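Local coordinates for protein polysaccharide deacetylase (Streptococcus pyogenes, PDB 6DQ3) that probably removes N-acetyl groups from the linkage unit that joins rhamnopolysaccharide to the streptococcal cell wall, as a zinc-dependent carbohydrate esterase of family 4, at residues M13-H18 with F76-I81; V72-D77 with A96-N101. One frame throughout, in Å; residues are numbered along the deposited sequence.

Contact 1: M13-H18 with F76-I81; sequences MYHAIH and FDDSMI. With ZN (zinc ion), chain F; ZN (zinc ion), chain D; ACT (acetate ion), chain C.
Y14 and F76 are parallel-strand neighbours whose side chains run side by side, the ring planes 11° from parallel but slid so far that the rings barely overlap. The slide puts the bump of Y14 CB over one face of the F76 ring, 3.6 Å from its centroid, as a CH-pi contact. I17 reaches the same ring differently: its extended chain brings CD1 in the ring plane against the edge at F76 CE2, 3.3 Å away. A flat phenyl suits this place, offering a face to one neighbour and a rim to the other. Helix 81-93 adds F83, edge-to-face with F76. Beside the rings a weak hydrogen bond of 3.3 Å runs from D77 N to Y14 O.

Where the strands end, M80 bends at chi3 (-64°) and pushes its methyl against the backbone of H15, with M80 CE 3.4 Å from H15 C. The H15 imidazole stands at 90° to the D77 carboxylate, which a salt bridge ties to R212, and H15 NE2 donates a nearly straight 2.7 Å hydrogen bond to acetate O. That acetate chelates the zinc ion held by D78 OD1, H133 and H137. This Asp-His-His metal site at the C-terminal ends of parallel strands is characteristic of family 4 carbohydrate esterases.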
loop_
_atom_site.group_PDB
_atom_site.type_symbol
_atom_site.label_atom_id
_atom_site.label_comp_id
_atom_site.label_asym_id
_atom_site.label_seq_id
_atom_site.Cartn_x
_atom_site.Cartn_y
_atom_site.Cartn_z
ATOM N N MET A 13 -0.381 0.130 -6.716
ATOM C CA MET A 13 0.893 0.215 -6.015
ATOM C C MET A 13 1.636 1.454 -6.496
ATOM O O MET A 13 2.170 1.472 -7.611
ATOM C CB MET A 13 1.739 -1.037 -6.233
ATOM C CG MET A 13 3.131 -0.927 -5.615
ATOM S SD MET A 13 4.124 -2.421 -5.769
ATOM C CE MET A 13 4.118 -2.661 -7.540
ATOM N N TYR A 14 1.667 2.472 -5.644
ATOM C CA TYR A 14 2.452 3.685 -5.824
ATOM C C TYR A 14 3.727 3.603 -4.989
ATOM O O TYR A 14 3.803 2.873 -4.001
ATOM C CB TYR A 14 1.663 4.926 -5.383
ATOM C CG TYR A 14 0.512 5.337 -6.266
ATOM C CD1 TYR A 14 -0.763 4.846 -6.043
ATOM C CD2 TYR A 14 0.695 6.236 -7.306
ATOM C CE1 TYR A 14 -1.823 5.220 -6.843
ATOM C CE2 TYR A 14 -0.355 6.621 -8.109
ATOM C CZ TYR A 14 -1.613 6.109 -7.875
ATOM O OH TYR A 14 -2.662 6.491 -8.673
ATOM N N HIS A 15 4.729 4.389 -5.382
ATOM C CA HIS A 15 5.915 4.577 -4.558
ATOM C C HIS A 15 6.161 6.078 -4.457
ATOM O O HIS A 15 5.498 6.764 -3.668
ATOM C CB HIS A 15 7.107 3.814 -5.131
ATOM C CG HIS A 15 7.121 2.367 -4.739
ATOM N ND1 HIS A 15 6.306 1.428 -5.335
ATOM C CD2 HIS A 15 7.828 1.705 -3.793
ATOM C CE1 HIS A 15 6.523 0.245 -4.785
ATOM N NE2 HIS A 15 7.446 0.384 -3.850
ATOM N N ALA A 16 7.056 6.603 -5.283
ATOM C CA ALA A 16 7.411 8.017 -5.207
ATOM C C ALA A 16 6.433 8.889 -5.980
ATOM O O ALA A 16 6.072 8.582 -7.119
ATOM C CB ALA A 16 8.820 8.238 -5.749
ATOM N N ILE A 17 6.019 9.994 -5.365
ATOM C CA ILE A 17 5.235 11.020 -6.045
ATOM C C ILE A 17 5.823 12.367 -5.647
ATOM O O ILE A 17 5.607 12.836 -4.523
ATOM C CB ILE A 17 3.738 10.967 -5.701
ATOM C CG1 ILE A 17 3.194 9.572 -6.019
ATOM C CG2 ILE A 17 2.980 12.025 -6.481
ATOM C CD1 ILE A 17 1.711 9.393 -5.759
ATOM N N HIS A 18 6.566 12.989 -6.554
ATOM C CA HIS A 18 7.092 14.324 -6.289
ATOM C C HIS A 18 7.687 14.878 -7.571
ATOM O O HIS A 18 7.886 14.159 -8.553
ATOM C CB HIS A 18 8.123 14.320 -5.144
ATOM C CG HIS A 18 9.282 13.390 -5.344
ATOM N ND1 HIS A 18 9.321 12.123 -4.803
ATOM C CD2 HIS A 18 10.468 13.564 -5.976
ATOM C CE1 HIS A 18 10.467 11.546 -5.119
ATOM N NE2 HIS A 18 11.182 12.399 -5.831
ATOM N N PHE A 76 0.717 2.583 -0.918
ATOM C CA PHE A 76 2.014 3.228 -1.081
ATOM C C PHE A 76 3.014 2.493 -0.202
ATOM O O PHE A 76 2.778 2.336 0.998
ATOM C CB PHE A 76 1.976 4.706 -0.656
ATOM C CG PHE A 76 1.179 5.599 -1.568
ATOM C CD1 PHE A 76 -0.196 5.491 -1.642
ATOM C CD2 PHE A 76 1.813 6.571 -2.328
ATOM C CE1 PHE A 76 -0.924 6.322 -2.473
ATOM C CE2 PHE A 76 1.089 7.400 -3.159
ATOM C CZ PHE A 76 -0.278 7.275 -3.232
ATOM N N ASP A 77 4.143 2.085 -0.771
ATOM C CA ASP A 77 5.165 1.404 0.011
ATOM C C ASP A 77 6.270 2.362 0.451
ATOM O O ASP A 77 6.483 3.424 -0.146
ATOM C CB ASP A 77 5.789 0.245 -0.781
ATOM C CG ASP A 77 4.768 -0.779 -1.235
ATOM O OD1 ASP A 77 3.691 -0.875 -0.614
ATOM O OD2 ASP A 77 5.051 -1.502 -2.213
ATOM N N ASP A 78 6.948 1.968 1.541
ATOM C CA ASP A 78 8.247 2.487 1.981
ATOM C C ASP A 78 8.154 3.748 2.832
ATOM O O ASP A 78 9.185 4.326 3.206
ATOM C CB ASP A 78 9.148 2.742 0.764
ATOM C CG ASP A 78 9.569 1.467 0.060
ATOM O OD1 ASP A 78 9.341 0.387 0.624
ATOM O OD2 ASP A 78 10.107 1.539 -1.067
ATOM N N SER A 79 6.942 4.157 3.170
ATOM C CA SER A 79 6.674 5.244 4.109
ATOM C C SER A 79 7.627 6.419 3.896
ATOM O O SER A 79 8.303 6.887 4.815
ATOM C CB SER A 79 6.736 4.736 5.552
ATOM O OG SER A 79 7.863 3.900 5.758
ATOM N N MET A 80 7.659 6.904 2.658
ATOM C CA MET A 80 8.515 8.019 2.284
ATOM C C MET A 80 7.821 9.342 2.577
ATOM O O MET A 80 6.591 9.442 2.561
ATOM C CB MET A 80 8.885 7.911 0.804
ATOM C CG MET A 80 9.731 6.676 0.494
ATOM S SD MET A 80 10.133 6.451 -1.246
ATOM C CE MET A 80 8.504 6.200 -1.936
ATOM N N ILE A 81 8.632 10.368 2.856
ATOM C CA ILE A 81 8.086 11.628 3.347
ATOM C C ILE A 81 7.232 12.307 2.276
ATOM O O ILE A 81 6.313 13.073 2.599
ATOM C CB ILE A 81 9.233 12.530 3.849
ATOM C CG1 ILE A 81 8.672 13.775 4.539
ATOM C CG2 ILE A 81 10.172 12.910 2.707
ATOM C CD1 ILE A 81 7.858 13.462 5.782
HETATM ZN ZN ZN F . 13.298 12.158 -5.851
HETATM ZN ZN ZN D . 9.634 -1.553 -0.004
HETATM C C ACT C . 8.449 -2.691 -2.002
HETATM O O ACT C . 8.254 -1.459 -1.988
HETATM O OXT ACT C . 9.327 -3.303 -1.365
HETATM C CH3 ACT C . 7.554 -3.470 -2.826
HETATM O O HOH W 1 11.160 -0.798 -1.669
#

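Contact 2: V72-D77 with A96-N101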
loop_
_atom_site.group_PDB
_atom_site.type_symbol
_atom_site.label_atom_id
_atom_site.label_comp_id
_atom_site.label_asym_id
_atom_site.label_seq_id
_atom_site.Cartn_x
_atom_site.Cartn_y
_atom_site.Cartn_z
ATOM N N VAL A 72 -11.425 0.526 -5.161
ATOM C CA VAL A 72 -9.983 0.504 -5.358
ATOM C C VAL A 72 -9.311 0.606 -3.999
ATOM O O VAL A 72 -9.814 1.263 -3.084
ATOM C CB VAL A 72 -9.516 1.645 -6.293
ATOM C CG1 VAL A 72 -9.899 3.000 -5.711
ATOM C CG2 VAL A 72 -8.020 1.544 -6.517
ATOM N N TRP A 73 -8.166 -0.061 -3.870
ATOM C CA TRP A 73 -7.313 0.041 -2.693
ATOM C C TRP A 73 -6.024 0.729 -3.128
ATOM O O TRP A 73 -5.214 0.140 -3.851
ATOM C CB TRP A 73 -7.034 -1.335 -2.094
ATOM C CG TRP A 73 -6.292 -1.290 -0.792
ATOM C CD1 TRP A 73 -6.099 -0.197 0.016
ATOM C CD2 TRP A 73 -5.627 -2.382 -0.152
ATOM N NE1 TRP A 73 -5.366 -0.554 1.122
ATOM C CE2 TRP A 73 -5.063 -1.888 1.043
ATOM C CE3 TRP A 73 -5.457 -3.734 -0.468
ATOM C CZ2 TRP A 73 -4.341 -2.699 1.916
ATOM C CZ3 TRP A 73 -4.742 -4.533 0.400
ATOM C CH2 TRP A 73 -4.195 -4.013 1.577
ATOM N N LEU A 74 -5.848 1.977 -2.700
ATOM C CA LEU A 74 -4.648 2.742 -3.008
ATOM C C LEU A 74 -3.583 2.418 -1.968
ATOM O O LEU A 74 -3.788 2.669 -0.773
ATOM C CB LEU A 74 -4.935 4.244 -3.002
ATOM C CG LEU A 74 -6.060 4.812 -3.863
ATOM C CD1 LEU A 74 -6.109 6.331 -3.683
ATOM C CD2 LEU A 74 -5.870 4.430 -5.305
ATOM N N THR A 75 -2.450 1.872 -2.416
ATOM C CA THR A 75 -1.362 1.514 -1.516
ATOM C C THR A 75 -0.062 2.192 -1.926
ATOM O O THR A 75 0.231 2.341 -3.117
ATOM C CB THR A 75 -1.138 -0.013 -1.456
ATOM O OG1 THR A 75 -0.577 -0.492 -2.686
ATOM C CG2 THR A 75 -2.450 -0.740 -1.179
ATOM N N PHE A 76 0.717 2.583 -0.918
ATOM C CA PHE A 76 2.014 3.228 -1.081
ATOM C C PHE A 76 3.014 2.493 -0.202
ATOM O O PHE A 76 2.778 2.336 0.998
ATOM C CB PHE A 76 1.976 4.706 -0.656
ATOM C CG PHE A 76 1.179 5.599 -1.568
ATOM C CD1 PHE A 76 -0.196 5.491 -1.642
ATOM C CD2 PHE A 76 1.813 6.571 -2.328
ATOM C CE1 PHE A 76 -0.924 6.322 -2.473
ATOM C CE2 PHE A 76 1.089 7.400 -3.159
ATOM C CZ PHE A 76 -0.278 7.275 -3.232
ATOM N N ASP A 77 4.143 2.085 -0.771
ATOM C CA ASP A 77 5.165 1.404 0.011
ATOM C C ASP A 77 6.270 2.362 0.451
ATOM O O ASP A 77 6.483 3.424 -0.146
ATOM C CB ASP A 77 5.789 0.245 -0.781
ATOM C CG ASP A 77 4.768 -0.779 -1.235
ATOM O OD1 ASP A 77 3.691 -0.875 -0.614
ATOM O OD2 ASP A 77 5.051 -1.502 -2.213
ATOM N N ALA A 96 -10.194 10.947 -0.719
ATOM C CA ALA A 96 -9.788 9.576 -0.989
ATOM C C ALA A 96 -9.041 9.002 0.209
ATOM O O ALA A 96 -8.347 9.718 0.933
ATOM C CB ALA A 96 -8.907 9.504 -2.242
ATOM N N LYS A 97 -9.196 7.699 0.413
ATOM C CA LYS A 97 -8.468 6.971 1.439
ATOM C C LYS A 97 -7.306 6.227 0.789
ATOM O O LYS A 97 -7.375 5.841 -0.381
ATOM C CB LYS A 97 -9.390 5.992 2.175
ATOM C CG LYS A 97 -10.710 6.613 2.640
ATOM C CD LYS A 97 -11.394 5.790 3.743
ATOM C CE LYS A 97 -11.759 4.383 3.275
ATOM N NZ LYS A 97 -13.143 4.254 2.736
ATOM N N ALA A 98 -6.223 6.056 1.545
ATOM C CA ALA A 98 -5.073 5.315 1.040
ATOM C C ALA A 98 -4.296 4.700 2.193
ATOM O O ALA A 98 -4.418 5.115 3.347
ATOM C CB ALA A 98 -4.151 6.211 0.202
ATOM N N THR A 99 -3.485 3.695 1.859
ATOM C CA THR A 99 -2.694 2.951 2.826
ATOM C C THR A 99 -1.220 3.119 2.509
ATOM O O THR A 99 -0.812 3.021 1.348
ATOM C CB THR A 99 -3.031 1.445 2.799
ATOM O OG1 THR A 99 -4.385 1.244 3.207
ATOM C CG2 THR A 99 -2.099 0.665 3.725
ATOM N N ASN A 100 -0.415 3.360 3.536
ATOM C CA ASN A 100 1.032 3.341 3.384
ATOM C C ASN A 100 1.627 2.196 4.197
ATOM O O ASN A 100 1.335 2.051 5.389
ATOM C CB ASN A 100 1.673 4.657 3.814
ATOM C CG ASN A 100 3.109 4.763 3.353
ATOM O OD1 ASN A 100 3.974 4.017 3.814
ATOM N ND2 ASN A 100 3.369 5.672 2.422
ATOM N N ASN A 101 2.472 1.404 3.552
ATOM C CA ASN A 101 3.128 0.269 4.188
ATOM C C ASN A 101 4.476 0.716 4.736
ATOM O O ASN A 101 5.375 1.088 3.972
ATOM C CB ASN A 101 3.239 -0.853 3.166
ATOM C CG ASN A 101 1.872 -1.260 2.639
ATOM O OD1 ASN A 101 0.958 -1.507 3.421
ATOM N ND2 ASN A 101 1.716 -1.288 1.320
HETATM O O HOH W 2 -7.714 3.215 -0.904
#
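With CG anti to its backbone N (chi1 -173°), W73 swings its indole across toward T99, whose OG1 is turned beside its own backbone N (chi1 -64°). The two meet in a nearly straight hydrogen bond of 2.9 Å from W73 NE1 to T99 OG1, with the hydroxyl oxygen in the indole plane. T75 CG2 covers the centre of one face of that indole. A tryptophan suits this buried place because its broad ring packs against T75 CG2 while its one N-H is met by the T99 hydroxyl.

Between the two strands the backbone bonds follow the parallel pattern: T99 N to L74 O, F76 N to T99 O at 2.8 Å, and N101 N to F76 O. Helix 81-93 links them as a right-handed beta-alpha-beta crossover, the repeating unit of the deacetylase barrel, and its L91 packs on both L74 and A98. The small A98 methyl packs against L74 on the side covered by this helix, L74 CB to A98 CB being 3.8 Å. Toward the start of the pairing a water bridges L74 N and K97 O, 2.7 Å from the latter.

At the C-terminal end D77 and N101 point the same way. N101 ND2 donates to D77 OD1 at 2.8 Å, the oxygen lying in the amide plane; with R212 on D77 OD2, the carboxylate is gripped at both oxygens and its rotation fixed.

Both contacts use strand 71-77, one from each flank: contact 1 pairs it with strand 8-14 and contact 2 with strand 98-102, making three adjacent parallel strands of one sheet. Contact 2 is buried near the centre of the chain and relies on regular backbone bonding, apolar packing and two buried side-chain hydrogen bonds. Contact 1 lies farther out and is partly buried; its strand pairing soon gives way to loops that carry the zinc ligands D78 and H18, and H15, which binds the acetate. F76 and D77 belong to both. F76 faces helix 81-93, whereas D77 lies beside the acetate, its carboxylate held by N101 as well as R212, so N101 may act as a second-shell residue.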